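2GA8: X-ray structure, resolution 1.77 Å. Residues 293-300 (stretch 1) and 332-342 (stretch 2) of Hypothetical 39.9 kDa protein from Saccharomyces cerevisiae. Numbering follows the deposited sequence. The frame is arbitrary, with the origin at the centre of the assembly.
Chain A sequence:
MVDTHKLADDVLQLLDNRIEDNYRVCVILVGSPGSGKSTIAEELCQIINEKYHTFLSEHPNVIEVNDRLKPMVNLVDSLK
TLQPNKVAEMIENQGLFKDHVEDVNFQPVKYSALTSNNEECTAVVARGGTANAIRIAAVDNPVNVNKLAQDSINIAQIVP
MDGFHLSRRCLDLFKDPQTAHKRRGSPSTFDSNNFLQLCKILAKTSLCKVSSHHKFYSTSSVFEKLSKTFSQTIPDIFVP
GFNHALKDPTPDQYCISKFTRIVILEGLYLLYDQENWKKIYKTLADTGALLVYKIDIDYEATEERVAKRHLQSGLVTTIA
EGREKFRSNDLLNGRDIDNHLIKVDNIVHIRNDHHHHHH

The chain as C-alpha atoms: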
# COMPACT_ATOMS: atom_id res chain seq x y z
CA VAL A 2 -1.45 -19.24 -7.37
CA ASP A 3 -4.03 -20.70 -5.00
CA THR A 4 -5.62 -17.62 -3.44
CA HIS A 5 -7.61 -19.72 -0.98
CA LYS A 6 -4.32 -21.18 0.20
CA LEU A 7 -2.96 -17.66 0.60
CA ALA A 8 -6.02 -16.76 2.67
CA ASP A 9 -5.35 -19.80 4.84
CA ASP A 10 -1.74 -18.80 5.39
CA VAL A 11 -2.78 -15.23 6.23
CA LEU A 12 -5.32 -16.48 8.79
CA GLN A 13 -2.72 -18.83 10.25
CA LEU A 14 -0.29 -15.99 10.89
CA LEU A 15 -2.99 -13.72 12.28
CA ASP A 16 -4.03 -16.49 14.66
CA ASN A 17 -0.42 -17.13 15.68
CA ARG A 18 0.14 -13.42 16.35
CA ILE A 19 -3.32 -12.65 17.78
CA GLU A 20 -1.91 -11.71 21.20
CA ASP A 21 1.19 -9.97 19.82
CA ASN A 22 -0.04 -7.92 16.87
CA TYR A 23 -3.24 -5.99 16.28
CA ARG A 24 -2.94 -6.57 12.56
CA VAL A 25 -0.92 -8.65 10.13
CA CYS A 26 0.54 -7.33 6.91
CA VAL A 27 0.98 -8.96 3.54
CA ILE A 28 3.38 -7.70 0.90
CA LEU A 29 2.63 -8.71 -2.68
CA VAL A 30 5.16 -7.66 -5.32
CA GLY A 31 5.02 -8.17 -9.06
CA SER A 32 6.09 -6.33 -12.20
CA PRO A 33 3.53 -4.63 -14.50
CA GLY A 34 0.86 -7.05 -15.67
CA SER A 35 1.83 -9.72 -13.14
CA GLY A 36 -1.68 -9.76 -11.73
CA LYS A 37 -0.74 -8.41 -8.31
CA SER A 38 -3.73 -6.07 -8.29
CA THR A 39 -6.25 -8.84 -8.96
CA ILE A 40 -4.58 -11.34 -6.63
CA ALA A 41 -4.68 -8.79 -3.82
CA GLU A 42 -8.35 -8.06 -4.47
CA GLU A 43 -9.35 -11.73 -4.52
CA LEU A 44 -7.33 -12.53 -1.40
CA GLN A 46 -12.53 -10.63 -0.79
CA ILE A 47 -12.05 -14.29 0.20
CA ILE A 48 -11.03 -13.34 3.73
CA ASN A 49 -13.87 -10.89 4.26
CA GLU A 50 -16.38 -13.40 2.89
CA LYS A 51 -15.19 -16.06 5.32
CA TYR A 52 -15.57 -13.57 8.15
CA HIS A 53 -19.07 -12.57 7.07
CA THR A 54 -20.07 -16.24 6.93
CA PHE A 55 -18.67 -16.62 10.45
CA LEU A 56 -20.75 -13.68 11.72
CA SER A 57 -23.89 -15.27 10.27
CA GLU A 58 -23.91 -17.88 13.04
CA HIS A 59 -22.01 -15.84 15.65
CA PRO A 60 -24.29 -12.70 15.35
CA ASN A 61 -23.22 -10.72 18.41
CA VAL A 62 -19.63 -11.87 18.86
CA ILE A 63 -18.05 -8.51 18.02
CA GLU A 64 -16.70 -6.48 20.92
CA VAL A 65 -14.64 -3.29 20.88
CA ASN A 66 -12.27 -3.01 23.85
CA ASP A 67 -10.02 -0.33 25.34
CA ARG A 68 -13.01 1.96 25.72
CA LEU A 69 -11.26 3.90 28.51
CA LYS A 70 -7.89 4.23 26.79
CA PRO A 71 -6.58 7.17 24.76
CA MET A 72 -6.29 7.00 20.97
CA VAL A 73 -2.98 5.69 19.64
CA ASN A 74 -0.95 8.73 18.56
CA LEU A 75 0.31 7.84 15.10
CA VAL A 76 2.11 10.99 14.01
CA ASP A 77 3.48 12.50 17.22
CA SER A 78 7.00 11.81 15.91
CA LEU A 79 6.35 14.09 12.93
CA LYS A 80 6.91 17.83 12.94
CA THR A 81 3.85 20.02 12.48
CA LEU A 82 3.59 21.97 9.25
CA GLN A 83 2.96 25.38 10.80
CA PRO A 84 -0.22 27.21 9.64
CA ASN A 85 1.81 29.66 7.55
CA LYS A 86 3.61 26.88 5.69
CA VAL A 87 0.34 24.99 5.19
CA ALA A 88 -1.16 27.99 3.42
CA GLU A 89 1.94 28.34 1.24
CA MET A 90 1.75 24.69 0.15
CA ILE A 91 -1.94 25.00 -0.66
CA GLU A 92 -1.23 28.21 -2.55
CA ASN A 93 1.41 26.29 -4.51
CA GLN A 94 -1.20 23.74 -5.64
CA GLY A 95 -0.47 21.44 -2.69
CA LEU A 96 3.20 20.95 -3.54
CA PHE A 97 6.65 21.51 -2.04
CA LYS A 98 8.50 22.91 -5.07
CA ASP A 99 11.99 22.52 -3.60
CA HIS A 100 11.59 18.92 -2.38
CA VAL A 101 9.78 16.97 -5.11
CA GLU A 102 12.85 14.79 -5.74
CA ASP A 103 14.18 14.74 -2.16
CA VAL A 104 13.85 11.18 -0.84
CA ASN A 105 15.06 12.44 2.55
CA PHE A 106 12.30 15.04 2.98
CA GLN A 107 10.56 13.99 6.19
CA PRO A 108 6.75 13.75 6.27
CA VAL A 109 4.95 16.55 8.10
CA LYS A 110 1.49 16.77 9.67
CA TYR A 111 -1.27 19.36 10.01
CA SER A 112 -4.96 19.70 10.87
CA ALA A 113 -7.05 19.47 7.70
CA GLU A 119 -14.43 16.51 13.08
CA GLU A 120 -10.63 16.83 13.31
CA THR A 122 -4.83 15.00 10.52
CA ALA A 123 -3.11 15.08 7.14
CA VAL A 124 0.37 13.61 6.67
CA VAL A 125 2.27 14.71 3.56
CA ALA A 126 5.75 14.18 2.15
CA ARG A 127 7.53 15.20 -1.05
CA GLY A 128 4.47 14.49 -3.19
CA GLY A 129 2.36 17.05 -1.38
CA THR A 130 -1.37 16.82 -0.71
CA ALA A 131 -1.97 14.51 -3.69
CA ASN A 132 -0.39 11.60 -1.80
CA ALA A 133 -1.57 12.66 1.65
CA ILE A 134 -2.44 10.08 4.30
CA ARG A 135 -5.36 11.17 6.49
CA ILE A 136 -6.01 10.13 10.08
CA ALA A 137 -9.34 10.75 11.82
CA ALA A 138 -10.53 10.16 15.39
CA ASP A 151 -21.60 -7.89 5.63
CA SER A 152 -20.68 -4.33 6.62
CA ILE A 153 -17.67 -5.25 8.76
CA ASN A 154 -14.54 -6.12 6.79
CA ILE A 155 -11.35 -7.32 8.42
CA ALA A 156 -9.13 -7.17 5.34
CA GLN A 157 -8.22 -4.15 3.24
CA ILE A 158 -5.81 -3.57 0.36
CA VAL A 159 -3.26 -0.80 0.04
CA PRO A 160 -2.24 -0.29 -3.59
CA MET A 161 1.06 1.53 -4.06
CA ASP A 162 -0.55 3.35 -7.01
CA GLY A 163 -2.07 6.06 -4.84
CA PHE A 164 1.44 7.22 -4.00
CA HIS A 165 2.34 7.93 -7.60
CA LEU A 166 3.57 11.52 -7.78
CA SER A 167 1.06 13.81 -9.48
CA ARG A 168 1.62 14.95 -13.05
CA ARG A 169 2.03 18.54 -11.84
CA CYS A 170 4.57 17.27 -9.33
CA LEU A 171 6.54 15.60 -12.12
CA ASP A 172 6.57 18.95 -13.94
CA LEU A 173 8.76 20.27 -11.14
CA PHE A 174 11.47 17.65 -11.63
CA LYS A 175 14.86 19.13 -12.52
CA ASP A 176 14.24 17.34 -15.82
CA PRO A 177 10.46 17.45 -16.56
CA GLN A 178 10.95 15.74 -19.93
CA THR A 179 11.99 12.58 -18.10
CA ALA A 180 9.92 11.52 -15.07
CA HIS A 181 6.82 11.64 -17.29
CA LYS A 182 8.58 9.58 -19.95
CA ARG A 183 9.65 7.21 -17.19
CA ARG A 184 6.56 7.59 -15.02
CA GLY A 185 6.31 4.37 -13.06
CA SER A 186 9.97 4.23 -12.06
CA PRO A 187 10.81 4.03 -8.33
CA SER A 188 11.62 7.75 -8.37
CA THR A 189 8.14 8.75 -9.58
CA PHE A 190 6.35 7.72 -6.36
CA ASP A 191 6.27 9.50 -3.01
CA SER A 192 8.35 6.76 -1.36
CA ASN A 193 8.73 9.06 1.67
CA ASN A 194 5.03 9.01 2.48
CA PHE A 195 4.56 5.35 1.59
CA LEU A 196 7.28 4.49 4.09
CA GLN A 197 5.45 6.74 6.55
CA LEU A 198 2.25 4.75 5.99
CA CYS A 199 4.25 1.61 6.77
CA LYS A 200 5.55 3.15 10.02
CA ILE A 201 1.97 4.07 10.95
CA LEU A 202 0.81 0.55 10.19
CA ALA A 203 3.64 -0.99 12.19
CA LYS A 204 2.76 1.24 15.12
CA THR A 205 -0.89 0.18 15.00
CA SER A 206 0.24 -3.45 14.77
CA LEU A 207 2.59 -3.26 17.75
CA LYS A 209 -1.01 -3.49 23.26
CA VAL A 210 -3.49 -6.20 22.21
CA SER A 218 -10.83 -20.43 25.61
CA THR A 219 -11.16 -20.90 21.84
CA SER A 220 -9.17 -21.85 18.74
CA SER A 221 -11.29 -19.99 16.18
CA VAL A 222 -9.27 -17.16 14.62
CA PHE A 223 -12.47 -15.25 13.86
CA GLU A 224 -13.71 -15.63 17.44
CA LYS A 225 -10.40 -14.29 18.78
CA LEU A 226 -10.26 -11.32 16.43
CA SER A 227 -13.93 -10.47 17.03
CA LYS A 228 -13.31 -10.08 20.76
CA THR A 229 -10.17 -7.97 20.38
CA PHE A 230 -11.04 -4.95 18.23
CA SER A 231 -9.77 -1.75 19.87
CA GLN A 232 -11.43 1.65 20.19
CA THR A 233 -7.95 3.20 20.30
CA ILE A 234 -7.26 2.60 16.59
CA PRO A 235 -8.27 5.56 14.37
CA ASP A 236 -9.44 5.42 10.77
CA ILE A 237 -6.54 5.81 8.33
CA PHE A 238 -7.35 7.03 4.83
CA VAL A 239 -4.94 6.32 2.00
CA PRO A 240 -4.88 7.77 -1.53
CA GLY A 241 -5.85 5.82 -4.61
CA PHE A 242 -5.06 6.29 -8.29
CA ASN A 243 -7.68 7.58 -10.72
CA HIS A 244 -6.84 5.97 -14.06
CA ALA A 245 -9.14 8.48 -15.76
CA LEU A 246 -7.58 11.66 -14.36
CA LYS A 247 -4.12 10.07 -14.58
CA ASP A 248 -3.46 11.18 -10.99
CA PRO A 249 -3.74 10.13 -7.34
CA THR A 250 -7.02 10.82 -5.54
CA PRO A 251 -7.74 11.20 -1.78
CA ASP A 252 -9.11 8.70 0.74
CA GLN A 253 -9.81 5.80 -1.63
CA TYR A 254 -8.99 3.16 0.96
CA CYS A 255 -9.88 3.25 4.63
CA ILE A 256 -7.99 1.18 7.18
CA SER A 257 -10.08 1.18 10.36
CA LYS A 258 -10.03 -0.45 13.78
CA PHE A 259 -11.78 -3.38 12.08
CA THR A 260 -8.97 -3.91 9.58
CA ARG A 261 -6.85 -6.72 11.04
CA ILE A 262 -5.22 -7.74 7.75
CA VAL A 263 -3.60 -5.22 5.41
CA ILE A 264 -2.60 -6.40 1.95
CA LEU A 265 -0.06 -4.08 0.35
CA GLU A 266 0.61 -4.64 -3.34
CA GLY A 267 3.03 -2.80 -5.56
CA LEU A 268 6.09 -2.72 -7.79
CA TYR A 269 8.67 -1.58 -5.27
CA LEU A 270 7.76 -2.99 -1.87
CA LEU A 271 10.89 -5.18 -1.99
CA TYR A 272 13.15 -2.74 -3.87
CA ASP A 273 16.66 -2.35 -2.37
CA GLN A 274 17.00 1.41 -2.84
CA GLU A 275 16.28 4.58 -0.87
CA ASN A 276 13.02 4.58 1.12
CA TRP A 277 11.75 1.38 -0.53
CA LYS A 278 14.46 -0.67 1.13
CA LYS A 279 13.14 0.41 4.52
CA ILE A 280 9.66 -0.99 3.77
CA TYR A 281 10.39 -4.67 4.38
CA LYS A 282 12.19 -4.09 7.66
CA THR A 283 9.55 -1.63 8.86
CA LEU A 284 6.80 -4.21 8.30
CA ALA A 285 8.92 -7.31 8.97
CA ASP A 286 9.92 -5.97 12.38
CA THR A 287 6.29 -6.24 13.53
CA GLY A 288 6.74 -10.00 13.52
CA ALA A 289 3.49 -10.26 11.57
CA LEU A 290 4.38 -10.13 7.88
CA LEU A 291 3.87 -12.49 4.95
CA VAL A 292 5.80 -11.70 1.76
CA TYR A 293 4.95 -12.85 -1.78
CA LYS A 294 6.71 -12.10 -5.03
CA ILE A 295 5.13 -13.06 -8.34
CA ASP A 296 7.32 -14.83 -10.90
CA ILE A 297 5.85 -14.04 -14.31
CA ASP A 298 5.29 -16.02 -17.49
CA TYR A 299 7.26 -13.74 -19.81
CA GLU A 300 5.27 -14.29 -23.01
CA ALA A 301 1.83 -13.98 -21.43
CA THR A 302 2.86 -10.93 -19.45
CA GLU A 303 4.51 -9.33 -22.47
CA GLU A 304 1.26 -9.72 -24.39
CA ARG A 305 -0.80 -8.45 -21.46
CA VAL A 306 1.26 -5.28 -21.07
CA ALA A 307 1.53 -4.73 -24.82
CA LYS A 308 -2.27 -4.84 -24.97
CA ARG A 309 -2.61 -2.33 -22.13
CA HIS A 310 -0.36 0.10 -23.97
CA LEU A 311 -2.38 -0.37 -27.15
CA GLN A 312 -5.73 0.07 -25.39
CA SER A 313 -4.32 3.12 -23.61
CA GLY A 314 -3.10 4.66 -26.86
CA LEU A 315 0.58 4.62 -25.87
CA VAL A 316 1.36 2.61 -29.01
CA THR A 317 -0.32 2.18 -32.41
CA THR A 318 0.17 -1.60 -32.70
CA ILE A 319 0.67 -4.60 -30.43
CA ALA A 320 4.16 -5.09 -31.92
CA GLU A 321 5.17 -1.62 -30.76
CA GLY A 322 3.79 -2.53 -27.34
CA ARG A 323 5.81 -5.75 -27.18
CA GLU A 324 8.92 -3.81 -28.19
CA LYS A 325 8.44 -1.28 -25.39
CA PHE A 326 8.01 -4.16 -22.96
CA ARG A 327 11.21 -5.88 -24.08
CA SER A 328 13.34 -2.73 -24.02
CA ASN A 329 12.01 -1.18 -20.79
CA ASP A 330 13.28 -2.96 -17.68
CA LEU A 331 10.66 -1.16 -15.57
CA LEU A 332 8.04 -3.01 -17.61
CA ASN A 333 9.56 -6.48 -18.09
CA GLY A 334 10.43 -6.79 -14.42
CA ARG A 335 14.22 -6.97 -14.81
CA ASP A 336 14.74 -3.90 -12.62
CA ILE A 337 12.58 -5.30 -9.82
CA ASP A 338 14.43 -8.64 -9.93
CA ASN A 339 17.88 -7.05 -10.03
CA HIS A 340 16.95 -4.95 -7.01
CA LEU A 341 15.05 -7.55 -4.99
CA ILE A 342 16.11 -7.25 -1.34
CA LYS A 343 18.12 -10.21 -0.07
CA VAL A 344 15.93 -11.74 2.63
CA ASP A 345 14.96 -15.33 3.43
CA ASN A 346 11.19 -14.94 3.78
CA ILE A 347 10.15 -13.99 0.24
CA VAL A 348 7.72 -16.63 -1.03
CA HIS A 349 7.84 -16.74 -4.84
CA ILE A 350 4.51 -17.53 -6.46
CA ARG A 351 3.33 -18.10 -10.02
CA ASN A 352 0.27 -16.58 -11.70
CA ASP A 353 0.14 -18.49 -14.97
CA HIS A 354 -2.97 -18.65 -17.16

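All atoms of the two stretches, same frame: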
# COMPACT_ATOMS: atom_id res chain seq x y z
N TYR A 293 5.10 -12.10 -0.53
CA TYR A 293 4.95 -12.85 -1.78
C TYR A 293 5.48 -12.06 -2.95
O TYR A 293 5.28 -10.84 -3.04
CB TYR A 293 3.47 -13.17 -2.04
CG TYR A 293 2.85 -14.02 -0.96
CD1 TYR A 293 3.14 -15.38 -0.85
CD2 TYR A 293 1.99 -13.45 -0.02
CE1 TYR A 293 2.60 -16.15 0.17
CE2 TYR A 293 1.45 -14.21 1.01
CZ TYR A 293 1.76 -15.56 1.10
OH TYR A 293 1.22 -16.31 2.13
N LYS A 294 6.16 -12.75 -3.85
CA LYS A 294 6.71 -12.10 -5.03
C LYS A 294 6.27 -12.96 -6.21
O LYS A 294 6.51 -14.17 -6.22
CB LYS A 294 8.23 -12.02 -4.93
CG LYS A 294 8.89 -11.05 -5.90
CD LYS A 294 8.97 -11.63 -7.29
CE LYS A 294 9.62 -10.65 -8.25
NZ LYS A 294 9.73 -11.24 -9.60
N ILE A 295 5.62 -12.34 -7.18
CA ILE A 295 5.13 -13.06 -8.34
C ILE A 295 6.21 -13.26 -9.40
O ILE A 295 6.90 -12.32 -9.77
CB ILE A 295 3.94 -12.31 -9.00
CG1 ILE A 295 2.82 -12.11 -7.98
CG2 ILE A 295 3.43 -13.10 -10.22
CD1 ILE A 295 1.68 -11.23 -8.50
N ASP A 296 6.36 -14.50 -9.85
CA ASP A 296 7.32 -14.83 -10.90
C ASP A 296 6.44 -14.94 -12.13
O ASP A 296 5.55 -15.79 -12.19
CB ASP A 296 8.02 -16.17 -10.62
CG ASP A 296 9.14 -16.04 -9.60
OD1 ASP A 296 9.38 -14.92 -9.10
OD2 ASP A 296 9.79 -17.07 -9.31
N ILE A 297 6.68 -14.08 -13.11
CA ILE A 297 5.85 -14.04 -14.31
C ILE A 297 6.19 -15.00 -15.44
O ILE A 297 7.30 -15.53 -15.54
CB ILE A 297 5.84 -12.62 -14.93
CG1 ILE A 297 7.23 -12.29 -15.49
CG2 ILE A 297 5.44 -11.59 -13.89
CD1 ILE A 297 7.29 -10.99 -16.27
N ASP A 298 5.18 -15.22 -16.29
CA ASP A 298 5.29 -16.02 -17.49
C ASP A 298 5.60 -14.89 -18.46
O ASP A 298 4.73 -14.07 -18.76
CB ASP A 298 3.94 -16.67 -17.82
CG ASP A 298 3.94 -17.36 -19.17
OD1 ASP A 298 4.31 -16.72 -20.18
OD2 ASP A 298 3.56 -18.55 -19.22
N TYR A 299 6.84 -14.82 -18.92
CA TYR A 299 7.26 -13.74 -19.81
C TYR A 299 6.33 -13.46 -20.99
O TYR A 299 5.82 -12.35 -21.13
CB TYR A 299 8.66 -14.01 -20.35
CG TYR A 299 9.33 -12.78 -20.92
CD1 TYR A 299 10.00 -11.88 -20.09
CD2 TYR A 299 9.28 -12.50 -22.29
CE1 TYR A 299 10.61 -10.74 -20.60
CE2 TYR A 299 9.89 -11.35 -22.81
CZ TYR A 299 10.55 -10.49 -21.95
OH TYR A 299 11.18 -9.37 -22.45
N GLU A 300 6.12 -14.46 -21.84
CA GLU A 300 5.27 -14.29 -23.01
C GLU A 300 3.87 -13.77 -22.72
O GLU A 300 3.42 -12.81 -23.36
CB GLU A 300 5.18 -15.60 -23.79
CG GLU A 300 6.34 -15.82 -24.76
CD GLU A 300 6.29 -14.86 -25.93
OE1 GLU A 300 7.19 -14.92 -26.79
OE2 GLU A 300 5.34 -14.05 -26.00
N LEU A 332 9.22 -2.30 -17.15
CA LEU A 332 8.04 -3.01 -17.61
C LEU A 332 8.19 -4.53 -17.60
O LEU A 332 7.26 -5.24 -17.21
CB LEU A 332 7.67 -2.57 -19.04
CG LEU A 332 7.14 -1.15 -19.25
CD1 LEU A 332 6.89 -0.93 -20.74
CD2 LEU A 332 5.85 -0.94 -18.46
N ASN A 333 9.34 -5.03 -18.03
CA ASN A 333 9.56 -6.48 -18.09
C ASN A 333 9.94 -7.11 -16.76
O ASN A 333 10.07 -8.33 -16.66
CB ASN A 333 10.62 -6.82 -19.15
CG ASN A 333 11.95 -6.12 -18.92
OD1 ASN A 333 12.44 -6.07 -17.80
ND2 ASN A 333 12.53 -5.60 -19.99
N GLY A 334 10.11 -6.28 -15.73
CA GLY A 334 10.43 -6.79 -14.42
C GLY A 334 11.90 -7.02 -14.10
O GLY A 334 12.23 -7.41 -12.98
N ARG A 335 12.79 -6.78 -15.06
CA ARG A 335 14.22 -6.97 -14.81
C ARG A 335 14.74 -6.07 -13.70
O ARG A 335 15.57 -6.49 -12.90
CB ARG A 335 15.03 -6.71 -16.08
CG ARG A 335 14.97 -7.82 -17.11
CD ARG A 335 16.01 -7.58 -18.21
NE ARG A 335 16.01 -8.63 -19.22
CZ ARG A 335 16.90 -8.72 -20.20
NH1 ARG A 335 17.87 -7.82 -20.31
NH2 ARG A 335 16.83 -9.71 -21.09
N ASP A 336 14.28 -4.83 -13.65
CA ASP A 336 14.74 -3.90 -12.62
C ASP A 336 14.33 -4.39 -11.23
O ASP A 336 15.14 -4.40 -10.30
CB ASP A 336 14.19 -2.50 -12.88
CG ASP A 336 14.86 -1.46 -12.02
OD1 ASP A 336 16.09 -1.29 -12.13
OD2 ASP A 336 14.16 -0.80 -11.23
N ILE A 337 13.07 -4.80 -11.10
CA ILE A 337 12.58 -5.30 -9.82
C ILE A 337 13.38 -6.53 -9.36
O ILE A 337 13.73 -6.64 -8.19
CB ILE A 337 11.07 -5.65 -9.90
CG1 ILE A 337 10.25 -4.36 -9.93
CG2 ILE A 337 10.65 -6.52 -8.72
CD1 ILE A 337 8.79 -4.57 -10.33
N ASP A 338 13.67 -7.44 -10.28
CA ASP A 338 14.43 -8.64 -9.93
C ASP A 338 15.87 -8.32 -9.55
O ASP A 338 16.41 -8.87 -8.58
CB ASP A 338 14.43 -9.65 -11.08
CG ASP A 338 13.07 -10.28 -11.32
OD1 ASP A 338 12.24 -10.30 -10.37
OD2 ASP A 338 12.82 -10.76 -12.44
N ASN A 339 16.50 -7.42 -10.30
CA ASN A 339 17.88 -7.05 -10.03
C ASN A 339 18.01 -6.34 -8.69
O ASN A 339 19.06 -6.40 -8.05
CB ASN A 339 18.43 -6.14 -11.13
CG ASN A 339 18.52 -6.84 -12.48
OD1 ASN A 339 18.63 -8.06 -12.56
ND2 ASN A 339 18.49 -6.05 -13.56
N HIS A 340 16.94 -5.69 -8.26
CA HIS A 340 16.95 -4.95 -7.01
C HIS A 340 16.15 -5.58 -5.88
O HIS A 340 15.84 -4.92 -4.88
CB HIS A 340 16.47 -3.52 -7.27
CG HIS A 340 17.46 -2.70 -8.03
ND1 HIS A 340 18.52 -2.07 -7.42
CD2 HIS A 340 17.58 -2.44 -9.35
CE1 HIS A 340 19.25 -1.45 -8.33
NE2 HIS A 340 18.70 -1.66 -9.51
N LEU A 341 15.82 -6.86 -6.02
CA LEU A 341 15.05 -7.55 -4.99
C LEU A 341 15.89 -7.66 -3.72
O LEU A 341 17.01 -8.17 -3.75
CB LEU A 341 14.64 -8.94 -5.48
CG LEU A 341 13.60 -9.66 -4.62
CD1 LEU A 341 12.28 -8.89 -4.68
CD2 LEU A 341 13.40 -11.09 -5.11
N ILE A 342 15.36 -7.18 -2.59
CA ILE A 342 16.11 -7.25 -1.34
C ILE A 342 16.44 -8.69 -0.98
O ILE A 342 15.63 -9.59 -1.17
CB ILE A 342 15.35 -6.60 -0.17
CG1 ILE A 342 13.98 -7.25 -0.00
CG2 ILE A 342 15.22 -5.11 -0.39
CD1 ILE A 342 13.23 -6.76 1.21

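The most unusual feature of this contact is how much of it rests on one buried lysine. Lys294 lies on a strand, and its CA-to-CB bond points toward the second stretch. The other three side-chain torsions are t, t and t around a single m at chi2, so the chain runs out extended beyond that bend. Its amine reaches the short helix 335-339. There Lys294 NZ donates a hydrogen bond to Asp338 OD1 at 2.8 Å, and the pair is also a salt bridge. This is the only hydrogen bond between the two stretches.

The same amine is held from its own stretch. Lys294 NZ donates to the backbone oxygen Ile295 O at 3.0 Å. A longer salt bridge, 3.7 Å, joins Lys294 NZ to Asp296 OD1. The charge therefore sits between two carboxylates, one from each stretch. The CA-to-CB bond of Asp338 points sideways to the first stretch, but the end of the side chain comes nearer to it.

The aliphatic part of Lys294 makes nonpolar contacts. Lys294 CG lies 4.2 Å from Leu341 CD1. Farther along, Lys294 CE lies 4.3 Å from Ile337 CG2. Ile337 and Leu341 both point toward the first stretch. The lysine thus packs its methylenes against hydrocarbon and places its amine among oxygens.

A second, smaller set of contacts lies before the helix. Ile297 points toward the second stretch, and Ile297 CD1 is 3.9 Å from the backbone oxygen Asn333 O. This is a van der Waals contact. The CA-to-CB bond of Tyr299 points sideways to the second stretch, but the end of the side chain comes nearer. Tyr299 CE1 is 4.2 Å from Asn333 CB, and the approach to the ring is oblique. Tyr299 is exposed, while Asn333 is buried.

Asn333 also braces the start of the helix. Its side chain oxygen, Asn333 OD1, accepts a hydrogen bond from Arg335 N at 2.9 Å. The N-H...O angle of 162° is close to straight. Gly334 holds the N-cap position, with phi/psi of 87/-2. At these angles a CB would be jammed against the carbonyl oxygen of Asn333, which by itself calls for glycine. Such a CB would point toward the first stretch, 4.3 Å from Ile297 CD1.

The helix then carries Asp338 to the lysine. Asp338 N donates to Gly334 O at 3.1 Å, a backbone bond from the helix back to its N-cap residue. His340 is the first residue to leave helical geometry. Leu341 N makes a weak bond to Asp338 O at 3.3 Å, just past the helix end. The two stretches bury 250 Å² in all.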